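PDB 2O1C: dATP pyrophosphohydrolase from Escherichia coli, which hydrolyses dihydroneopterin triphosphate to dihydroneopterin monophosphate and pyrophosphate in folate biosynthesis, and also cleaves nucleoside triphosphates, preferring dATP. Local coordinates for residues Lys4-Pro9 with Arg90-Val95; Val10-Val15 with Gly41-Gly46; Val24-Arg29 with Trp36-Gly41. All coordinates share one frame; numbering follows the deposited sequence.

Contact 1 of 3, residues Lys4-Pro9 with Arg90-Val95. With PPV (pyrophosphate), chain G; SO4 (sulfate ion), chain E.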
loop_
_atom_site.group_PDB
_atom_site.type_symbol
_atom_site.label_atom_id
_atom_site.label_comp_id
_atom_site.label_asym_id
_atom_site.label_seq_id
_atom_site.Cartn_x
_atom_site.Cartn_y
_atom_site.Cartn_z
ATOM N N LYS A 4 0.407 -20.801 5.571
ATOM C CA LYS A 4 0.949 -19.617 4.920
ATOM C C LYS A 4 2.191 -19.190 5.678
ATOM O O LYS A 4 2.184 -19.096 6.909
ATOM C CB LYS A 4 -0.067 -18.469 4.883
ATOM C CG LYS A 4 -1.052 -18.533 3.719
ATOM C CD LYS A 4 -2.087 -17.401 3.774
ATOM C CE LYS A 4 -1.586 -16.114 3.111
ATOM N NZ LYS A 4 -1.453 -16.223 1.618
ATOM N N VAL A 5 3.265 -18.960 4.936
ATOM C CA VAL A 5 4.520 -18.534 5.536
ATOM C C VAL A 5 4.328 -17.169 6.175
ATOM O O VAL A 5 3.409 -16.430 5.810
ATOM C CB VAL A 5 5.672 -18.527 4.504
ATOM C CG1 VAL A 5 5.965 -19.960 4.049
ATOM C CG2 VAL A 5 5.340 -17.628 3.311
ATOM N N TYR A 6 5.173 -16.855 7.151
ATOM C CA TYR A 6 5.094 -15.581 7.845
ATOM C C TYR A 6 5.309 -14.426 6.876
ATOM O O TYR A 6 6.080 -14.540 5.911
ATOM C CB TYR A 6 6.132 -15.511 8.968
ATOM C CG TYR A 6 5.885 -16.458 10.128
ATOM C CD1 TYR A 6 4.685 -16.426 10.843
ATOM C CD2 TYR A 6 6.858 -17.379 10.523
ATOM C CE1 TYR A 6 4.460 -17.286 11.914
ATOM C CE2 TYR A 6 6.636 -18.249 11.593
ATOM C CZ TYR A 6 5.436 -18.190 12.282
ATOM O OH TYR A 6 5.210 -19.036 13.345
ATOM N N LYS A 7 4.603 -13.332 7.135
ATOM C CA LYS A 7 4.880 -12.065 6.476
ATOM C C LYS A 7 6.244 -11.589 6.946
ATOM O O LYS A 7 6.658 -11.851 8.074
ATOM C CB LYS A 7 3.825 -11.020 6.831
ATOM C CG LYS A 7 2.428 -11.324 6.328
ATOM C CD LYS A 7 1.461 -10.194 6.674
ATOM C CE LYS A 7 0.059 -10.529 6.169
ATOM N NZ LYS A 7 -0.876 -9.393 6.349
ATOM N N ARG A 8 6.945 -10.889 6.069
ATOM C CA ARG A 8 8.251 -10.344 6.407
ATOM C C ARG A 8 8.056 -8.925 6.936
ATOM O O ARG A 8 7.256 -8.159 6.380
ATOM C CB ARG A 8 9.179 -10.388 5.191
ATOM C CG ARG A 8 9.184 -11.762 4.520
ATOM C CD ARG A 8 10.563 -12.201 4.059
ATOM N NE ARG A 8 11.121 -13.244 4.924
ATOM C CZ ARG A 8 12.260 -13.142 5.601
ATOM N NH1 ARG A 8 12.993 -12.043 5.521
ATOM N NH2 ARG A 8 12.675 -14.148 6.357
ATOM N N PRO A 9 8.758 -8.574 8.033
ATOM C CA PRO A 9 8.671 -7.239 8.629
ATOM C C PRO A 9 9.498 -6.158 7.896
ATOM O O PRO A 9 9.953 -5.190 8.508
ATOM C CB PRO A 9 9.190 -7.463 10.048
ATOM C CG PRO A 9 10.202 -8.547 9.887
ATOM C CD PRO A 9 9.682 -9.447 8.791
ATOM N N ARG A 90 0.440 -12.948 11.844
ATOM C CA ARG A 90 0.986 -13.352 10.557
ATOM C C ARG A 90 2.505 -13.198 10.459
ATOM O O ARG A 90 3.087 -13.535 9.438
ATOM C CB ARG A 90 0.297 -12.597 9.414
ATOM C CG ARG A 90 -1.150 -13.061 9.137
ATOM C CD ARG A 90 -1.206 -14.453 8.461
ATOM N NE ARG A 90 -0.801 -14.365 7.056
ATOM C CZ ARG A 90 0.348 -14.811 6.551
ATOM N NH1 ARG A 90 1.234 -15.445 7.311
ATOM N NH2 ARG A 90 0.604 -14.642 5.258
ATOM N N TYR A 91 3.121 -12.657 11.506
ATOM C CA TYR A 91 4.587 -12.491 11.557
ATOM C C TYR A 91 5.241 -13.505 12.481
ATOM O O TYR A 91 4.587 -14.092 13.357
ATOM C CB TYR A 91 4.970 -11.065 11.970
ATOM C CG TYR A 91 4.455 -10.027 10.994
ATOM C CD1 TYR A 91 3.124 -9.605 11.039
ATOM C CD2 TYR A 91 5.294 -9.479 10.026
ATOM C CE1 TYR A 91 2.641 -8.660 10.132
ATOM C CE2 TYR A 91 4.818 -8.528 9.118
ATOM C CZ TYR A 91 3.505 -8.131 9.179
ATOM O OH TYR A 91 3.051 -7.198 8.267
ATOM N N ALA A 92 6.532 -13.733 12.264
ATOM C CA ALA A 92 7.278 -14.715 13.045
ATOM C C ALA A 92 7.260 -14.384 14.534
ATOM O O ALA A 92 7.147 -13.223 14.909
ATOM C CB ALA A 92 8.708 -14.839 12.528
ATOM N N PRO A 93 7.359 -15.413 15.397
ATOM C CA PRO A 93 7.374 -15.159 16.838
ATOM C C PRO A 93 8.395 -14.077 17.219
ATOM O O PRO A 93 9.534 -14.104 16.751
ATOM C CB PRO A 93 7.777 -16.516 17.421
ATOM C CG PRO A 93 7.248 -17.503 16.435
ATOM C CD PRO A 93 7.456 -16.857 15.091
ATOM N N GLY A 94 7.975 -13.119 18.040
ATOM C CA GLY A 94 8.869 -12.063 18.524
ATOM C C GLY A 94 8.848 -10.803 17.674
ATOM O O GLY A 94 9.279 -9.742 18.127
ATOM N N VAL A 95 8.362 -10.920 16.440
ATOM C CA VAL A 95 8.338 -9.786 15.513
ATOM C C VAL A 95 7.218 -8.825 15.917
ATOM O O VAL A 95 6.069 -9.236 16.036
ATOM C CB VAL A 95 8.180 -10.251 14.038
ATOM C CG1 VAL A 95 8.065 -9.050 13.075
ATOM C CG2 VAL A 95 9.368 -11.139 13.629
HETATM O O11 PPV G . 1.717 -10.425 3.362
HETATM P P1 PPV G . 2.243 -9.027 3.152
HETATM O O21 PPV G . 3.165 -8.517 4.234
HETATM O O31 PPV G . 2.775 -8.893 1.745
HETATM O OPP PPV G . 0.904 -8.088 3.219
HETATM P P2 PPV G . 0.554 -6.783 4.137
HETATM O O12 PPV G . 1.846 -6.102 4.507
HETATM O O22 PPV G . -0.231 -7.258 5.322
HETATM O O32 PPV G . -0.316 -5.969 3.217
HETATM S S SO4 E . -3.240 -12.863 4.546
HETATM O O1 SO4 E . -4.668 -12.926 4.248
HETATM O O2 SO4 E . -2.951 -11.603 5.224
HETATM O O3 SO4 E . -2.882 -13.976 5.419
HETATM O O4 SO4 E . -2.475 -12.954 3.305
HETATM O O HOH W 1 2.429 -15.461 3.489
HETATM O O HOH W 2 8.093 -12.498 10.135
HETATM O O HOH W 3 0.200 -7.124 8.095
#
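Lys-7 and Arg-90 meet beside the substrate site of the Nudix fold, where the chain entering strand 10-18 runs against the loop between strands 72-82 and 97-107. One backbone bond pins them, Lys-7 N to Arg-90 O at 2.8 Å. The Arg-90 side chain bends at both chi2 (-72°) and chi3 (-74°), which folds its guanidinium back alongside Val-5. NH1 reaches Val-5 O at 2.8 Å in a nearly straight bond (166°); Val-5 O lies in the guanidinium plane, whereas NH1 stands above the carbonyl plane, off its lone pairs. NH2 adds a weak bond to the same oxygen, and a water that donates to Val-5 O accepts from NH2. NE turns to sulfate O3 at 2.7 Å, so partners at the edge fix the rotation of the group, while Lys-4 CB and Lys-7 CG cover opposite faces.

The contact lies at the surface, beside the bound pyrophosphate and a sulfate. The sulfate probably comes from the crystallisation liquor; Lys-7 NZ bonds to it only weakly but is hydrogen-bonded to pyrophosphate O22, modelled very short; this fits the substrate-binding role assigned to Lys-7 by similarity. The lysine runs out extended beyond CG, with its CB over the Tyr-91 ring, 3.8 Å from the ring centroid. A water joins Lys-7 NZ, Tyr-91 OH and pyrophosphate O22.

Farther along, Tyr-6 lays one ring face on the opposite loop: Ala-92 CA stands almost directly over the ring centre, 3.6 Å from the centroid, and Tyr-6 OH comes within 3.6 Å of Pro-93 CD. Another water bridges Lys-7 O and Ala-92 N. The loop then makes a type II turn from Ala-92 to Val-95, bringing Val-95 CG1 across Pro-9 CB at 3.6 Å. Tyr-91 and Val-95 also touch Ile-83.

Contact 2 of 3, residues Val10-Val15 with Gly41-Gly46. With PPV (pyrophosphate), chain G.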
loop_
_atom_site.group_PDB
_atom_site.type_symbol
_atom_site.label_atom_id
_atom_site.label_comp_id
_atom_site.label_asym_id
_atom_site.label_seq_id
_atom_site.Cartn_x
_atom_site.Cartn_y
_atom_site.Cartn_z
ATOM N N VAL A 10 9.690 -6.363 6.601
ATOM C CA VAL A 10 10.252 -5.377 5.692
ATOM C C VAL A 10 9.222 -5.288 4.569
ATOM O O VAL A 10 8.919 -6.292 3.932
ATOM C CB VAL A 10 11.612 -5.844 5.142
ATOM C CG1 VAL A 10 12.094 -4.909 4.038
ATOM C CG2 VAL A 10 12.652 -5.939 6.258
ATOM N N SER A 11 8.678 -4.096 4.341
ATOM C CA SER A 11 7.491 -3.952 3.489
ATOM C C SER A 11 7.585 -2.736 2.584
ATOM O O SER A 11 8.507 -1.929 2.731
ATOM C CB SER A 11 6.250 -3.845 4.384
ATOM O OG SER A 11 6.273 -2.635 5.121
ATOM N N ILE A 12 6.629 -2.622 1.656
ATOM C CA ILE A 12 6.459 -1.437 0.813
ATOM C C ILE A 12 5.030 -0.895 0.956
ATOM O O ILE A 12 4.114 -1.603 1.414
ATOM C CB ILE A 12 6.840 -1.704 -0.689
ATOM C CG1 ILE A 12 6.079 -2.893 -1.280
ATOM C CG2 ILE A 12 8.346 -1.982 -0.829
ATOM C CD1 ILE A 12 4.670 -2.637 -1.720
ATOM N N LEU A 13 4.884 0.377 0.607
ATOM C CA LEU A 13 3.615 1.070 0.535
ATOM C C LEU A 13 3.598 1.783 -0.816
ATOM O O LEU A 13 4.550 2.488 -1.171
ATOM C CB LEU A 13 3.504 2.100 1.668
ATOM C CG LEU A 13 2.357 3.122 1.572
ATOM C CD1 LEU A 13 1.058 2.469 1.961
ATOM C CD2 LEU A 13 2.648 4.350 2.433
ATOM N N VAL A 14 2.539 1.573 -1.582
ATOM C CA VAL A 14 2.391 2.328 -2.832
ATOM C C VAL A 14 1.108 3.145 -2.756
ATOM O O VAL A 14 0.005 2.588 -2.808
ATOM C CB VAL A 14 2.374 1.419 -4.068
ATOM C CG1 VAL A 14 2.370 2.279 -5.348
ATOM C CG2 VAL A 14 3.570 0.450 -4.060
ATOM N N VAL A 15 1.269 4.466 -2.652
ATOM C CA VAL A 15 0.137 5.380 -2.672
ATOM C C VAL A 15 -0.275 5.609 -4.120
ATOM O O VAL A 15 0.388 6.324 -4.868
ATOM C CB VAL A 15 0.440 6.729 -1.977
ATOM C CG1 VAL A 15 -0.765 7.665 -2.085
ATOM C CG2 VAL A 15 0.800 6.508 -0.516
ATOM N N GLY A 41 2.671 -4.460 1.087
ATOM C CA GLY A 41 3.065 -5.867 1.112
ATOM C C GLY A 41 4.508 -6.076 1.525
ATOM O O GLY A 41 5.282 -5.128 1.583
ATOM N N SER A 42 4.853 -7.327 1.806
ATOM C CA SER A 42 6.225 -7.720 2.181
ATOM C C SER A 42 7.189 -7.690 1.007
ATOM O O SER A 42 6.815 -8.044 -0.114
ATOM C CB SER A 42 6.221 -9.141 2.752
ATOM O OG SER A 42 5.613 -9.172 4.030
ATOM N N VAL A 43 8.430 -7.276 1.281
ATOM C CA VAL A 43 9.539 -7.469 0.346
ATOM C C VAL A 43 10.055 -8.886 0.587
ATOM O O VAL A 43 10.620 -9.180 1.653
ATOM C CB VAL A 43 10.672 -6.445 0.553
ATOM C CG1 VAL A 43 11.807 -6.675 -0.455
ATOM C CG2 VAL A 43 10.155 -5.019 0.456
ATOM N N GLU A 44 9.844 -9.766 -0.386
ATOM C CA GLU A 44 10.181 -11.171 -0.219
ATOM C C GLU A 44 11.666 -11.408 -0.501
ATOM O O GLU A 44 12.313 -10.626 -1.202
ATOM C CB GLU A 44 9.309 -12.065 -1.114
ATOM C CG GLU A 44 7.791 -11.969 -0.846
ATOM C CD GLU A 44 7.351 -12.676 0.436
ATOM O OE1 GLU A 44 8.026 -13.641 0.867
ATOM O OE2 GLU A 44 6.313 -12.278 1.016
ATOM N N GLU A 45 12.200 -12.487 0.060
ATOM C CA GLU A 45 13.563 -12.906 -0.238
ATOM C C GLU A 45 13.777 -12.946 -1.744
ATOM O O GLU A 45 12.963 -13.502 -2.476
ATOM C CB GLU A 45 13.826 -14.295 0.351
ATOM C CG GLU A 45 15.278 -14.727 0.306
ATOM C CD GLU A 45 16.064 -14.286 1.523
ATOM O OE1 GLU A 45 15.457 -13.641 2.412
ATOM O OE2 GLU A 45 17.278 -14.591 1.598
ATOM N N GLY A 46 14.859 -12.331 -2.207
ATOM C CA GLY A 46 15.223 -12.388 -3.614
ATOM C C GLY A 46 14.677 -11.253 -4.454
ATOM O O GLY A 46 15.002 -11.150 -5.629
HETATM O O11 PPV G . 1.717 -10.425 3.362
HETATM P P1 PPV G . 2.243 -9.027 3.152
HETATM O O21 PPV G . 3.165 -8.517 4.234
HETATM O O31 PPV G . 2.775 -8.893 1.745
HETATM O OPP PPV G . 0.904 -8.088 3.219
HETATM P P2 PPV G . 0.554 -6.783 4.137
HETATM O O12 PPV G . 1.846 -6.102 4.507
HETATM O O22 PPV G . -0.231 -7.258 5.322
HETATM O O32 PPV G . -0.316 -5.969 3.217
#
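Ile-12 and Gly-41 form a buried antiparallel strand pairing inside the mixed sheet of the Nudix fold, at the point where strand 36-42 gives way to the loop of the Nudix box. They are a hydrogen-bonded pair: Ile-12 N donates to Gly-41 O at 2.8 Å, and Gly-41 N returns a longer bond to Ile-12 O at 3.2 Å. Ser-11 and Ser-42 form the neighbouring non-hydrogen-bonded pair, and past it Val-43 N donates to Val-10 O at 2.9 Å, nearly straight at 169°.

Side chains close over this backbone frame. Ile-12 carries CG1 between its backbone N and carbonyl carbon (chi1 55°), which turns CG1 toward the neighbouring strand; CD1 at its end lies 3.9 Å from Gly-41 N, and CG2 is left to meet Val-43 CG2 at 3.8 Å, the two side chains crossing at about a right angle. Ile-12 also touches Phe-103 of strand 97-107 and Ala-49 of helix 49-61. Ser-11 OG serves the other neighbouring strand, bonding to Thr-99 O and Asn-98 ND2.

The end of strand 36-42 faces the pyrophosphate. Ser-42 N donates to pyrophosphate O31 at 2.6 Å, almost in line (166°), and Ser-42 OG donates to O21 at 2.5 Å while accepting from Arg-8 N. With no side chain on Gly-41, O31 can approach its CA to 3.1 Å. Glu-56, a magnesium ligand by similarity, lies close to Gly-41.

Two donors of one residue thus take two oxygens of the same phosphoryl group. Because the bonds of Gly-41 and Val-43 to the neighbouring strand flank Ser-42, the position of its N-H is set by the sheet, and the bond accepted from Arg-8 N probably helps to turn the hydroxyl toward the phosphate.

Contact 3 of 3, residues Val24-Arg29 with Trp36-Gly41. With PPV (pyrophosphate), chain G.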
loop_
_atom_site.group_PDB
_atom_site.type_symbol
_atom_site.label_atom_id
_atom_site.label_comp_id
_atom_site.label_asym_id
_atom_site.label_seq_id
_atom_site.Cartn_x
_atom_site.Cartn_y
_atom_site.Cartn_z
ATOM N N VAL A 24 -7.387 9.601 -4.110
ATOM C CA VAL A 24 -6.527 8.502 -3.656
ATOM C C VAL A 24 -7.341 7.213 -3.625
ATOM O O VAL A 24 -8.497 7.191 -3.170
ATOM C CB VAL A 24 -5.950 8.804 -2.260
ATOM C CG1 VAL A 24 -5.071 7.645 -1.741
ATOM C CG2 VAL A 24 -5.152 10.132 -2.285
ATOM N N LEU A 25 -6.721 6.151 -4.135
ATOM C CA LEU A 25 -7.321 4.830 -4.188
ATOM C C LEU A 25 -7.215 4.152 -2.818
ATOM O O LEU A 25 -6.133 3.798 -2.397
ATOM C CB LEU A 25 -6.591 3.969 -5.230
ATOM C CG LEU A 25 -7.333 2.875 -6.026
ATOM C CD1 LEU A 25 -6.412 1.697 -6.339
ATOM C CD2 LEU A 25 -8.657 2.392 -5.444
ATOM N N MET A 26 -8.346 3.979 -2.141
ATOM C CA MET A 26 -8.353 3.343 -0.822
ATOM C C MET A 26 -9.028 1.972 -0.882
ATOM O O MET A 26 -10.055 1.795 -1.544
ATOM C CB MET A 26 -8.982 4.269 0.224
ATOM C CG MET A 26 -8.195 5.592 0.395
ATOM S SD MET A 26 -6.465 5.336 0.865
ATOM C CE MET A 26 -6.687 4.953 2.606
ATOM N N LEU A 27 -8.409 1.000 -0.216
ATOM C CA LEU A 27 -8.781 -0.400 -0.340
ATOM C C LEU A 27 -9.070 -0.981 1.039
ATOM O O LEU A 27 -8.266 -0.820 1.975
ATOM C CB LEU A 27 -7.636 -1.188 -0.998
ATOM C CG LEU A 27 -7.167 -0.737 -2.386
ATOM C CD1 LEU A 27 -5.725 -1.138 -2.631
ATOM C CD2 LEU A 27 -8.074 -1.309 -3.465
ATOM N N GLN A 28 -10.190 -1.690 1.134
ATOM C CA GLN A 28 -10.679 -2.263 2.382
ATOM C C GLN A 28 -10.073 -3.648 2.638
ATOM O O GLN A 28 -10.289 -4.597 1.883
ATOM C CB GLN A 28 -12.215 -2.317 2.393
ATOM C CG GLN A 28 -12.820 -2.742 3.744
ATOM C CD GLN A 28 -14.332 -2.972 3.707
ATOM O OE1 GLN A 28 -14.922 -3.227 2.659
ATOM N NE2 GLN A 28 -14.953 -2.904 4.868
ATOM N N ARG A 29 -9.305 -3.755 3.716
ATOM C CA ARG A 29 -8.646 -5.025 4.055
ATOM C C ARG A 29 -9.629 -6.131 4.432
ATOM O O ARG A 29 -10.716 -5.865 4.925
ATOM C CB ARG A 29 -7.600 -4.828 5.166
ATOM C CG ARG A 29 -6.400 -4.007 4.732
ATOM C CD ARG A 29 -5.332 -3.898 5.815
ATOM N NE ARG A 29 -4.704 -5.182 6.148
ATOM C CZ ARG A 29 -3.545 -5.618 5.646
ATOM N NH1 ARG A 29 -2.865 -4.901 4.755
ATOM N NH2 ARG A 29 -3.051 -6.791 6.034
ATOM N N TRP A 36 -8.801 0.663 5.953
ATOM C CA TRP A 36 -8.682 1.039 4.549
ATOM C C TRP A 36 -7.291 1.606 4.317
ATOM O O TRP A 36 -6.766 2.311 5.164
ATOM C CB TRP A 36 -9.725 2.093 4.171
ATOM C CG TRP A 36 -11.147 1.592 4.235
ATOM C CD1 TRP A 36 -11.882 1.338 5.352
ATOM C CD2 TRP A 36 -12.003 1.321 3.118
ATOM N NE1 TRP A 36 -13.148 0.904 5.002
ATOM C CE2 TRP A 36 -13.240 0.877 3.634
ATOM C CE3 TRP A 36 -11.831 1.386 1.729
ATOM C CZ2 TRP A 36 -14.311 0.519 2.812
ATOM C CZ3 TRP A 36 -12.907 1.028 0.907
ATOM C CH2 TRP A 36 -14.120 0.594 1.454
ATOM N N GLN A 37 -6.719 1.327 3.152
ATOM C CA GLN A 37 -5.309 1.611 2.907
ATOM C C GLN A 37 -4.991 1.692 1.422
ATOM O O GLN A 37 -5.745 1.207 0.571
ATOM C CB GLN A 37 -4.448 0.481 3.514
ATOM C CG GLN A 37 -4.851 -0.912 2.982
ATOM C CD GLN A 37 -3.764 -1.967 3.111
ATOM O OE1 GLN A 37 -3.906 -3.081 2.594
ATOM N NE2 GLN A 37 -2.675 -1.631 3.809
ATOM N N SER A 38 -3.836 2.279 1.135
ATOM C CA SER A 38 -3.156 2.119 -0.143
ATOM C C SER A 38 -2.589 0.691 -0.224
ATOM O O SER A 38 -2.803 -0.134 0.667
ATOM C CB SER A 38 -2.034 3.164 -0.260
ATOM O OG SER A 38 -2.523 4.500 -0.068
ATOM N N VAL A 39 -1.875 0.393 -1.298
ATOM C CA VAL A 39 -1.304 -0.940 -1.499
ATOM C C VAL A 39 -0.101 -1.161 -0.569
ATOM O O VAL A 39 0.798 -0.327 -0.478
ATOM C CB VAL A 39 -0.921 -1.135 -2.982
ATOM C CG1 VAL A 39 0.019 -2.330 -3.197
ATOM C CG2 VAL A 39 -2.179 -1.257 -3.834
ATOM N N THR A 40 -0.112 -2.276 0.152
ATOM C CA THR A 40 1.045 -2.660 0.964
ATOM C C THR A 40 1.433 -4.123 0.741
ATOM O O THR A 40 0.624 -4.938 0.281
ATOM C CB THR A 40 0.792 -2.475 2.484
ATOM O OG1 THR A 40 -0.325 -3.279 2.901
ATOM C CG2 THR A 40 0.550 -1.031 2.847
ATOM N N GLY A 41 2.671 -4.460 1.087
ATOM C CA GLY A 41 3.065 -5.867 1.112
ATOM C C GLY A 41 4.508 -6.076 1.525
ATOM O O GLY A 41 5.282 -5.128 1.583
HETATM O O11 PPV G . 1.717 -10.425 3.362
HETATM P P1 PPV G . 2.243 -9.027 3.152
HETATM O O21 PPV G . 3.165 -8.517 4.234
HETATM O O31 PPV G . 2.775 -8.893 1.745
HETATM O OPP PPV G . 0.904 -8.088 3.219
HETATM P P2 PPV G . 0.554 -6.783 4.137
HETATM O O12 PPV G . 1.846 -6.102 4.507
HETATM O O22 PPV G . -0.231 -7.258 5.322
HETATM O O32 PPV G . -0.316 -5.969 3.217
HETATM O O HOH W 4 -3.607 4.666 -2.669
#
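Arg-29, backed by Gln-37, spans two oxygens of the pyrophosphate: NH2 donates to O22 at 2.9 Å and NH1 to O32 at 3.2 Å. Thr-40 OG1 donates to the same O32 at 2.7 Å. Arg-29 and Thr-40 are assigned to the substrate site by similarity. Gln-37 forms a second shell: its CG lies between backbone N and carbonyl carbon (chi1 55°) and the chain extends beyond, bringing the amide to both. OE1 accepts from Arg-29 NH1 at 3.0 Å, a bent bond arriving above the amide plane, with the guanidinium turned 75° to the amide; NE2 donates to Thr-40 OG1 at 3.0 Å. His-118 NE2 bonds to that OE1, while Asp-31 forms a salt bridge with Arg-29 NH2.

The segments are arms of a beta hairpin, strands 23-28 and 36-42. Leu-27 and Gln-37 are a hydrogen-bonded pair, Leu-27 N to Gln-37 O at 2.8 Å and Gln-37 N back to Leu-27 O; Gln-28 and Trp-36 form the neighbouring non-hydrogen-bonded pair. A water donates to Leu-25 O and accepts from Ser-38 OG.

Gln-28 CB sits over the six-membered ring of Trp-36, 3.4 Å from its centroid, and the Gln-28 amide, bonded to Pro-33 O, lies within 14° of parallel to the indole. On the other face Leu-27 CD1 lies beside Val-39 CG2 at 3.7 Å, both side chains touching Val-61 of helix 49-61.

Overall arrangement
All three contacts converge on one pyrophosphate, each supplying different donors: Lys-7 from contact 1, Ser-42 from contact 2, Arg-29 and Thr-40 from contact 3. Contacts 2 and 3 share Gly-41 and lie on either side of strand 36-42, which has strand 10-18 as one neighbour and strand 23-28 as the other; Val-14 N meets Val-39 O at 2.8 Å between them. Residues 4-9 of contact 1 lead into strand 10-18, and Arg-8 N meets Ser-42 OG of contact 2 at 3.0 Å. The centres of contacts 1 and 3 are about 20 Å apart, yet Lys-7 NZ and Arg-29 NH2 come within 3.4 Å around the anion.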